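Local coordinates for thymidylate synthase thyX (Helicobacter pylori, PDB 3N3Y), which probably catalyses the FAD-dependent reductive methylation of dUMP to dTMP, with methylenetetrahydrofolate as methyl donor and NADPH as reductant, at residues Leu107-Thr112 and Val129-Val134; Glu115-Phe120 and Leu135-Leu140; Thr96-Lys101 and Ile149-Ala154. All blocks are in the same frame, centred on the assembly; numbering follows the deposited sequence.

Interaction 1: Leu107-Thr112 and Val129-Val134; sequences LPLNET and VNAMSV
L109 reaches from an extended loop onto one side of a long helix, where its two methyls find different partners. CD1 of L109 rests against CB of A131 at 3.8 Å, while CD2 of L109 meets CG1 of V134 at 3.6 Å. A131 and V134 stand three residues apart, almost one turn, so the forked end of the leucine spans one step along the helix surface. Its torsions suit that job: CG lies beside the backbone N and anti to the carbonyl carbon (chi1 -60°), and chi2 near 180° sends CD1 on toward A131, while CD2 branches off to V134. V134 has CG1 anti to its own N (chi1 -177°). It passes L109 alongside, the two side chains running in opposite directions. The backbones stay well apart, with 7.5 Å between the CA atoms of L109 and A131, and no hydrogen bond crosses the gap; the contact is purely apolar. L135 gives L109 a further neighbour, and F106 and L114 also pack on V134. Just past the leucine the chain turns into helix 111-117, with N110 at the N-cap and its OD1 accepting from the N of N113. Here the loop leading into helix 111-117 packs, through L109, on the side of helix 127-145, within the helical part of this ThyX subunit.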
loop_
_atom_site.group_PDB
_atom_site.type_symbol
_atom_site.label_atom_id
_atom_site.label_comp_id
_atom_site.label_asym_id
_atom_site.label_seq_id
_atom_site.Cartn_x
_atom_site.Cartn_y
_atom_site.Cartn_z
ATOM N N LEU A 107 8.143 -38.814 -22.356
ATOM C CA LEU A 107 7.339 -39.786 -23.096
ATOM C C LEU A 107 8.157 -41.057 -23.341
ATOM O O LEU A 107 9.362 -40.988 -23.566
ATOM C CB LEU A 107 6.871 -39.205 -24.430
ATOM C CG LEU A 107 6.101 -37.887 -24.334
ATOM C CD1 LEU A 107 5.706 -37.368 -25.724
ATOM C CD2 LEU A 107 4.880 -38.044 -23.438
ATOM N N PRO A 108 7.499 -42.221 -23.293
ATOM C CA PRO A 108 6.052 -42.325 -23.117
ATOM C C PRO A 108 5.663 -42.158 -21.662
ATOM O O PRO A 108 6.486 -42.347 -20.766
ATOM C CB PRO A 108 5.761 -43.754 -23.572
ATOM C CG PRO A 108 6.982 -44.507 -23.163
ATOM C CD PRO A 108 8.144 -43.548 -23.332
ATOM N N LEU A 109 4.412 -41.786 -21.435
ATOM C CA LEU A 109 3.880 -41.714 -20.089
ATOM C C LEU A 109 3.978 -43.097 -19.492
ATOM O O LEU A 109 3.657 -44.091 -20.148
ATOM C CB LEU A 109 2.418 -41.265 -20.112
ATOM C CG LEU A 109 2.151 -39.893 -20.741
ATOM C CD1 LEU A 109 0.713 -39.453 -20.515
ATOM C CD2 LEU A 109 3.122 -38.854 -20.191
ATOM N N ASN A 110 4.459 -43.158 -18.262
ATOM C CA ASN A 110 4.498 -44.389 -17.501
ATOM C C ASN A 110 4.960 -44.011 -16.111
ATOM O O ASN A 110 5.405 -42.880 -15.899
ATOM C CB ASN A 110 5.421 -45.428 -18.154
ATOM C CG ASN A 110 6.854 -44.948 -18.266
ATOM O OD1 ASN A 110 7.318 -44.151 -17.456
ATOM N ND2 ASN A 110 7.564 -45.436 -19.271
ATOM N N GLU A 111 4.852 -44.941 -15.169
ATOM C CA GLU A 111 5.072 -44.638 -13.761
ATOM C C GLU A 111 6.373 -43.889 -13.467
ATOM O O GLU A 111 6.386 -42.942 -12.674
ATOM C CB GLU A 111 5.002 -45.911 -12.930
ATOM C CG GLU A 111 3.630 -46.547 -12.903
ATOM C CD GLU A 111 3.642 -47.886 -12.183
ATOM O OE1 GLU A 111 3.398 -48.925 -12.846
ATOM O OE2 GLU A 111 3.917 -47.897 -10.960
ATOM N N THR A 112 7.456 -44.315 -14.105
ATOM C CA THR A 112 8.758 -43.695 -13.913
ATOM C C THR A 112 8.802 -42.265 -14.455
ATOM O O THR A 112 9.296 -41.360 -13.793
ATOM C CB THR A 112 9.855 -44.479 -14.640
ATOM O OG1 THR A 112 9.718 -45.880 -14.369
ATOM C CG2 THR A 112 11.227 -43.992 -14.200
ATOM N N VAL A 129 -5.785 -35.050 -15.836
ATOM C CA VAL A 129 -5.243 -33.693 -15.818
ATOM C C VAL A 129 -3.722 -33.755 -15.732
ATOM O O VAL A 129 -3.032 -33.086 -16.476
ATOM C CB VAL A 129 -5.807 -32.855 -14.656
ATOM C CG1 VAL A 129 -5.198 -31.467 -14.662
ATOM C CG2 VAL A 129 -7.319 -32.773 -14.755
ATOM N N ASN A 130 -3.210 -34.598 -14.845
ATOM C CA ASN A 130 -1.775 -34.717 -14.659
ATOM C C ASN A 130 -1.068 -35.187 -15.932
ATOM O O ASN A 130 0.030 -34.703 -16.276
ATOM C CB ASN A 130 -1.465 -35.653 -13.495
ATOM C CG ASN A 130 -1.928 -35.100 -12.154
ATOM O OD1 ASN A 130 -2.067 -35.845 -11.182
ATOM N ND2 ASN A 130 -2.166 -33.798 -12.093
ATOM N N ALA A 131 -1.707 -36.116 -16.638
ATOM C CA ALA A 131 -1.174 -36.595 -17.911
ATOM C C ALA A 131 -1.061 -35.451 -18.913
ATOM O O ALA A 131 -0.033 -35.304 -19.589
ATOM C CB ALA A 131 -2.032 -37.767 -18.490
ATOM N N MET A 132 -2.110 -34.638 -19.015
ATOM C CA MET A 132 -2.036 -33.451 -19.866
ATOM C C MET A 132 -0.904 -32.482 -19.446
ATOM O O MET A 132 -0.210 -31.913 -20.305
ATOM C CB MET A 132 -3.378 -32.726 -19.926
ATOM C CG MET A 132 -4.516 -33.614 -20.410
ATOM S SD MET A 132 -4.101 -34.638 -21.857
ATOM C CE MET A 132 -5.745 -34.840 -22.553
ATOM N N SER A 133 -0.685 -32.305 -18.148
ATOM C CA SER A 133 0.387 -31.391 -17.739
ATOM C C SER A 133 1.724 -31.897 -18.233
ATOM O O SER A 133 2.542 -31.116 -18.718
ATOM C CB SER A 133 0.440 -31.186 -16.224
ATOM O OG SER A 133 -0.737 -30.560 -15.788
ATOM N N VAL A 134 1.939 -33.203 -18.114
ATOM C CA VAL A 134 3.166 -33.823 -18.619
ATOM C C VAL A 134 3.297 -33.684 -20.140
ATOM O O VAL A 134 4.372 -33.363 -20.641
ATOM C CB VAL A 134 3.269 -35.300 -18.206
ATOM C CG1 VAL A 134 4.605 -35.916 -18.695
ATOM C CG2 VAL A 134 3.136 -35.413 -16.673
#

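Interaction 2: Glu115-Phe120 and Leu135-Leu140; sequences ERAREF and LALENL
This is a buried, wholly apolar contact in which L137 of helix 127-145 fits against A117 and F120, near the C-terminal part of helix 111-117 and the turn that follows. One methyl does most of the work: CD2 of L137 lies 4.1 Å from CB of A117 and 4.1 Å from CB of F120. CD1 of L137 also touches the F120 CB at 4.1 Å, so both branches straddle that carbon. L137 gets there with CG anti to its backbone N (chi1 177°), which aims the fork across the gap. F120 makes its closest touch with CB; the CB bond points at the helix, but with chi1 -62° the phenyl leads off, and its ring is met obliquely by CD2 of L137. One face of the ring carries the CD of E119, 3.7 Å above the plane and near the rim. A backbone bond from F120 N to A117 O (2.9 Å) winds the chain so that both CB atoms face L137. The pair belongs to the helical region that flanks the antiparallel sheet in ThyX, and backbone bonds from F120 to K163 tie it to strand 163-171. F106 and Y162 pack on L137. E138 is held by the N of F106 and a salt bridge to R141, while R116 donates to the carbonyls of E104 and S105. The F120 side chain stands about 13 Å from bound dUMP.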
loop_
_atom_site.group_PDB
_atom_site.type_symbol
_atom_site.label_atom_id
_atom_site.label_comp_id
_atom_site.label_asym_id
_atom_site.label_seq_id
_atom_site.Cartn_x
_atom_site.Cartn_y
_atom_site.Cartn_z
ATOM N N GLU A 115 6.732 -39.929 -12.411
ATOM C CA GLU A 115 7.420 -39.528 -11.198
ATOM C C GLU A 115 8.457 -38.468 -11.528
ATOM O O GLU A 115 8.546 -37.454 -10.845
ATOM C CB GLU A 115 8.077 -40.715 -10.492
ATOM C CG GLU A 115 8.850 -40.333 -9.207
ATOM C CD GLU A 115 7.945 -39.783 -8.083
ATOM O OE1 GLU A 115 6.751 -40.173 -8.016
ATOM O OE2 GLU A 115 8.434 -38.962 -7.261
ATOM N N ARG A 116 9.230 -38.697 -12.584
ATOM C CA ARG A 116 10.234 -37.724 -13.019
ATOM C C ARG A 116 9.645 -36.319 -13.260
ATOM O O ARG A 116 10.253 -35.314 -12.912
ATOM C CB ARG A 116 10.933 -38.203 -14.290
ATOM C CG ARG A 116 11.956 -39.314 -14.090
ATOM C CD ARG A 116 12.636 -39.631 -15.406
ATOM N NE ARG A 116 13.251 -38.441 -15.987
ATOM C CZ ARG A 116 13.058 -38.023 -17.238
ATOM N NH1 ARG A 116 12.262 -38.692 -18.056
ATOM N NH2 ARG A 116 13.660 -36.927 -17.676
ATOM N N ALA A 117 8.465 -36.266 -13.869
ATOM C CA ALA A 117 7.834 -35.009 -14.229
ATOM C C ALA A 117 7.375 -34.219 -13.007
ATOM O O ALA A 117 7.206 -33.008 -13.081
ATOM C CB ALA A 117 6.666 -35.259 -15.159
ATOM N N ARG A 118 7.182 -34.907 -11.888
ATOM C CA ARG A 118 6.725 -34.240 -10.675
ATOM C C ARG A 118 7.771 -33.315 -10.105
ATOM O O ARG A 118 7.473 -32.525 -9.224
ATOM C CB ARG A 118 6.298 -35.232 -9.608
ATOM C CG ARG A 118 4.931 -35.813 -9.837
ATOM C CD ARG A 118 4.482 -36.576 -8.603
ATOM N NE ARG A 118 3.615 -35.774 -7.747
ATOM C CZ ARG A 118 2.802 -36.279 -6.821
ATOM N NH1 ARG A 118 2.753 -37.588 -6.627
ATOM N NH2 ARG A 118 2.038 -35.476 -6.087
ATOM N N GLU A 119 8.996 -33.410 -10.598
ATOM C CA GLU A 119 10.007 -32.442 -10.200
ATOM C C GLU A 119 9.660 -31.058 -10.738
ATOM O O GLU A 119 10.057 -30.053 -10.168
ATOM C CB GLU A 119 11.398 -32.839 -10.702
ATOM C CG GLU A 119 12.490 -31.859 -10.268
ATOM C CD GLU A 119 13.783 -31.955 -11.090
ATOM O OE1 GLU A 119 13.985 -32.958 -11.818
ATOM O OE2 GLU A 119 14.610 -31.015 -10.996
ATOM N N PHE A 120 8.935 -31.008 -11.846
ATOM C CA PHE A 120 8.664 -29.745 -12.516
ATOM C C PHE A 120 7.200 -29.352 -12.483
ATOM O O PHE A 120 6.860 -28.226 -12.809
ATOM C CB PHE A 120 9.107 -29.813 -13.971
ATOM C CG PHE A 120 10.577 -30.044 -14.149
ATOM C CD1 PHE A 120 11.479 -29.002 -13.991
ATOM C CD2 PHE A 120 11.058 -31.300 -14.497
ATOM C CE1 PHE A 120 12.839 -29.212 -14.155
ATOM C CE2 PHE A 120 12.423 -31.518 -14.664
ATOM C CZ PHE A 120 13.312 -30.468 -14.494
ATOM N N LEU A 135 2.204 -33.889 -20.870
ATOM C CA LEU A 135 2.231 -33.659 -22.313
ATOM C C LEU A 135 2.719 -32.240 -22.619
ATOM O O LEU A 135 3.581 -32.045 -23.477
ATOM C CB LEU A 135 0.857 -33.918 -22.958
ATOM C CG LEU A 135 0.313 -35.345 -22.786
ATOM C CD1 LEU A 135 -0.837 -35.654 -23.755
ATOM C CD2 LEU A 135 1.424 -36.390 -22.926
ATOM N N ALA A 136 2.164 -31.261 -21.901
ATOM C CA ALA A 136 2.524 -29.852 -22.074
ATOM C C ALA A 136 3.978 -29.616 -21.712
ATOM O O ALA A 136 4.675 -28.855 -22.380
ATOM C CB ALA A 136 1.610 -28.954 -21.240
ATOM N N LEU A 137 4.425 -30.270 -20.647
ATOM C CA LEU A 137 5.800 -30.146 -20.193
ATOM C C LEU A 137 6.745 -30.711 -21.238
ATOM O O LEU A 137 7.796 -30.133 -21.511
ATOM C CB LEU A 137 6.008 -30.856 -18.845
ATOM C CG LEU A 137 7.442 -30.859 -18.292
ATOM C CD1 LEU A 137 7.859 -29.472 -17.831
ATOM C CD2 LEU A 137 7.591 -31.839 -17.152
ATOM N N GLU A 138 6.361 -31.844 -21.827
ATOM C CA GLU A 138 7.155 -32.456 -22.889
ATOM C C GLU A 138 7.271 -31.534 -24.113
ATOM O O GLU A 138 8.366 -31.305 -24.601
ATOM C CB GLU A 138 6.614 -33.848 -23.268
ATOM C CG GLU A 138 7.400 -34.548 -24.384
ATOM C CD GLU A 138 8.857 -34.868 -24.012
ATOM O OE1 GLU A 138 9.212 -34.818 -22.811
ATOM O OE2 GLU A 138 9.648 -35.184 -24.928
ATOM N N ASN A 139 6.156 -30.989 -24.594
ATOM C CA ASN A 139 6.232 -29.993 -25.669
ATOM C C ASN A 139 7.139 -28.808 -25.334
ATOM O O ASN A 139 7.896 -28.343 -26.192
ATOM C CB ASN A 139 4.846 -29.514 -26.085
ATOM C CG ASN A 139 4.095 -30.565 -26.884
ATOM O OD1 ASN A 139 2.862 -30.593 -26.921
ATOM N ND2 ASN A 139 4.840 -31.442 -27.511
ATOM N N LEU A 140 7.061 -28.334 -24.089
ATOM C CA LEU A 140 7.908 -27.241 -23.613
ATOM C C LEU A 140 9.375 -27.649 -23.681
ATOM O O LEU A 140 10.223 -26.881 -24.129
ATOM C CB LEU A 140 7.550 -26.878 -22.166
ATOM C CG LEU A 140 8.249 -25.665 -21.528
ATOM C CD1 LEU A 140 7.978 -24.413 -22.345
ATOM C CD2 LEU A 140 7.832 -25.458 -20.062
#

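Interaction 3: Thr96-Lys101 and Ile149-Ala154; sequences TLRELK and IKNDLA
N151 lays its carboxamide against CB of L97, with OD1 of N151 3.4 Å from that carbon and CG of N151 3.6 Å from it. The L97 CB sits over the flat of the amide, so the touch is by van der Waals contact. OD1 of N151 also lies 3.8 Å from the N of R98, without a hydrogen bond between them. What fixes the group is ND2, which donates to the carbonyl of R94, in the short helix 93-96; chi1 of -68° keeps the amide beside its own backbone N and turned toward helix 93-96. Here the short helix 151-154 begins, K150 being its N-cap and the K150 O accepting from both L153 N and A154 N. Through N151 the start of this helix rests on the 3-10 turn 97-100 and is bonded to helix 93-96, a stretch rich in ligand contacts: S93 binds dUMP, K155 lies in the dUMP pocket, and both side chains come within about 4 Å of that of L97. D152 adds a salt bridge to R94, another dUMP ligand. R98 swings its guanidinium away to a salt bridge with E102, while the hydroxyl of T96 bonds to the O of S92.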
loop_
_atom_site.group_PDB
_atom_site.type_symbol
_atom_site.label_atom_id
_atom_site.label_comp_id
_atom_site.label_asym_id
_atom_site.label_seq_id
_atom_site.Cartn_x
_atom_site.Cartn_y
_atom_site.Cartn_z
ATOM N N THR A 96 15.185 -18.926 -16.249
ATOM C CA THR A 96 15.536 -20.222 -15.683
ATOM C C THR A 96 15.012 -21.423 -16.482
ATOM O O THR A 96 15.262 -22.571 -16.106
ATOM C CB THR A 96 14.992 -20.369 -14.259
ATOM O OG1 THR A 96 13.567 -20.280 -14.310
ATOM C CG2 THR A 96 15.552 -19.284 -13.329
ATOM N N LEU A 97 14.264 -21.165 -17.554
ATOM C CA LEU A 97 13.613 -22.248 -18.306
ATOM C C LEU A 97 14.601 -23.233 -18.922
ATOM O O LEU A 97 14.269 -24.392 -19.148
ATOM C CB LEU A 97 12.668 -21.695 -19.385
ATOM C CG LEU A 97 11.197 -21.616 -18.952
ATOM C CD1 LEU A 97 10.269 -21.234 -20.120
ATOM C CD2 LEU A 97 10.744 -22.934 -18.316
ATOM N N ARG A 98 15.816 -22.768 -19.191
ATOM C CA ARG A 98 16.871 -23.613 -19.748
ATOM C C ARG A 98 17.205 -24.836 -18.866
ATOM O O ARG A 98 17.877 -25.778 -19.307
ATOM C CB ARG A 98 18.114 -22.768 -20.002
ATOM C CG ARG A 98 18.322 -22.363 -21.454
ATOM C CD ARG A 98 19.533 -23.119 -21.970
ATOM N NE ARG A 98 20.470 -23.380 -20.869
ATOM C CZ ARG A 98 21.342 -24.388 -20.827
ATOM N NH1 ARG A 98 21.414 -25.252 -21.834
ATOM N NH2 ARG A 98 22.143 -24.532 -19.773
ATOM N N GLU A 99 16.725 -24.820 -17.626
ATOM C CA GLU A 99 16.810 -25.994 -16.762
ATOM C C GLU A 99 16.254 -27.264 -17.432
ATOM O O GLU A 99 16.623 -28.384 -17.056
ATOM C CB GLU A 99 16.072 -25.735 -15.441
ATOM C CG GLU A 99 14.542 -25.659 -15.571
ATOM C CD GLU A 99 13.873 -25.100 -14.317
ATOM O OE1 GLU A 99 14.585 -24.914 -13.300
ATOM O OE2 GLU A 99 12.641 -24.849 -14.342
ATOM N N LEU A 100 15.360 -27.086 -18.405
ATOM C CA LEU A 100 14.717 -28.210 -19.113
ATOM C C LEU A 100 15.560 -28.743 -20.276
ATOM O O LEU A 100 15.366 -29.867 -20.737
ATOM C CB LEU A 100 13.341 -27.804 -19.661
ATOM C CG LEU A 100 12.156 -27.642 -18.711
ATOM C CD1 LEU A 100 10.878 -27.349 -19.497
ATOM C CD2 LEU A 100 11.976 -28.885 -17.850
ATOM N N LYS A 101 16.474 -27.915 -20.759
ATOM C CA LYS A 101 17.351 -28.276 -21.858
ATOM C C LYS A 101 18.080 -29.577 -21.545
ATOM O O LYS A 101 18.373 -30.375 -22.434
ATOM C CB LYS A 101 18.367 -27.156 -22.075
ATOM C CG LYS A 101 19.357 -27.408 -23.185
ATOM C CD LYS A 101 18.817 -26.939 -24.514
ATOM C CE LYS A 101 19.925 -26.954 -25.552
ATOM N NZ LYS A 101 21.110 -26.202 -25.048
ATOM N N ILE A 149 14.541 -22.537 -28.828
ATOM C CA ILE A 149 13.791 -21.282 -28.834
ATOM C C ILE A 149 14.028 -20.529 -27.517
ATOM O O ILE A 149 14.210 -21.142 -26.467
ATOM C CB ILE A 149 12.298 -21.532 -29.129
ATOM C CG1 ILE A 149 12.168 -22.157 -30.524
ATOM C CG2 ILE A 149 11.475 -20.229 -29.039
ATOM C CD1 ILE A 149 10.955 -23.015 -30.693
ATOM N N LYS A 150 14.090 -19.206 -27.598
ATOM C CA LYS A 150 14.314 -18.361 -26.430
ATOM C C LYS A 150 13.247 -18.563 -25.349
ATOM O O LYS A 150 12.077 -18.809 -25.656
ATOM C CB LYS A 150 14.321 -16.894 -26.854
ATOM C CG LYS A 150 15.493 -16.495 -27.729
ATOM C CD LYS A 150 15.949 -15.094 -27.324
ATOM C CE LYS A 150 17.334 -14.767 -27.847
ATOM N NZ LYS A 150 17.893 -13.594 -27.119
ATOM N N ASN A 151 13.663 -18.443 -24.092
ATOM C CA ASN A 151 12.752 -18.504 -22.946
ATOM C C ASN A 151 11.521 -17.607 -23.064
ATOM O O ASN A 151 10.410 -18.062 -22.806
ATOM C CB ASN A 151 13.488 -18.157 -21.663
ATOM C CG ASN A 151 14.516 -19.204 -21.273
ATOM O OD1 ASN A 151 14.546 -20.311 -21.828
ATOM N ND2 ASN A 151 15.358 -18.866 -20.296
ATOM N N ASP A 152 11.730 -16.343 -23.457
ATOM C CA ASP A 152 10.652 -15.354 -23.614
ATOM C C ASP A 152 9.510 -15.791 -24.539
ATOM O O ASP A 152 8.388 -15.298 -24.410
ATOM C CB ASP A 152 11.199 -13.999 -24.112
ATOM C CG ASP A 152 11.747 -13.119 -22.980
ATOM O OD1 ASP A 152 11.886 -13.620 -21.834
ATOM O OD2 ASP A 152 12.041 -11.920 -23.237
ATOM N N LEU A 153 9.811 -16.680 -25.483
ATOM C CA LEU A 153 8.825 -17.194 -26.424
ATOM C C LEU A 153 8.322 -18.538 -25.945
ATOM O O LEU A 153 7.123 -18.820 -25.979
ATOM C CB LEU A 153 9.429 -17.370 -27.831
ATOM C CG LEU A 153 9.975 -16.117 -28.511
ATOM C CD1 LEU A 153 10.581 -16.463 -29.869
ATOM C CD2 LEU A 153 8.891 -15.047 -28.643
ATOM N N ALA A 154 9.241 -19.376 -25.495
ATOM C CA ALA A 154 8.859 -20.722 -25.107
ATOM C C ALA A 154 7.886 -20.707 -23.919
ATOM O O ALA A 154 6.940 -21.493 -23.884
ATOM C CB ALA A 154 10.087 -21.576 -24.827
#

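How the interactions relate
Along the chain, 96-101 comes first and waits longest for its partner: interaction 3 joins it to 149-154 and so spans everything between. Within that span 107-112 reaches forward to 129-134 (interaction 1), and 115-120 to 135-140 (interaction 2). These two cross, because their segments alternate, and both set helix 111-117 with its flanking turns on successive stretches of helix 127-145. They touch directly, V134 CG2 lying 3.8 Å from A117 CB. Interactions 2 and 3 meet where L100 packs on F120, L137 and L140, and where L140 also touches A154, whereas interactions 1 and 3 do not touch. All three approach the second subunit; interaction 3 alone sits next to the dUMP site.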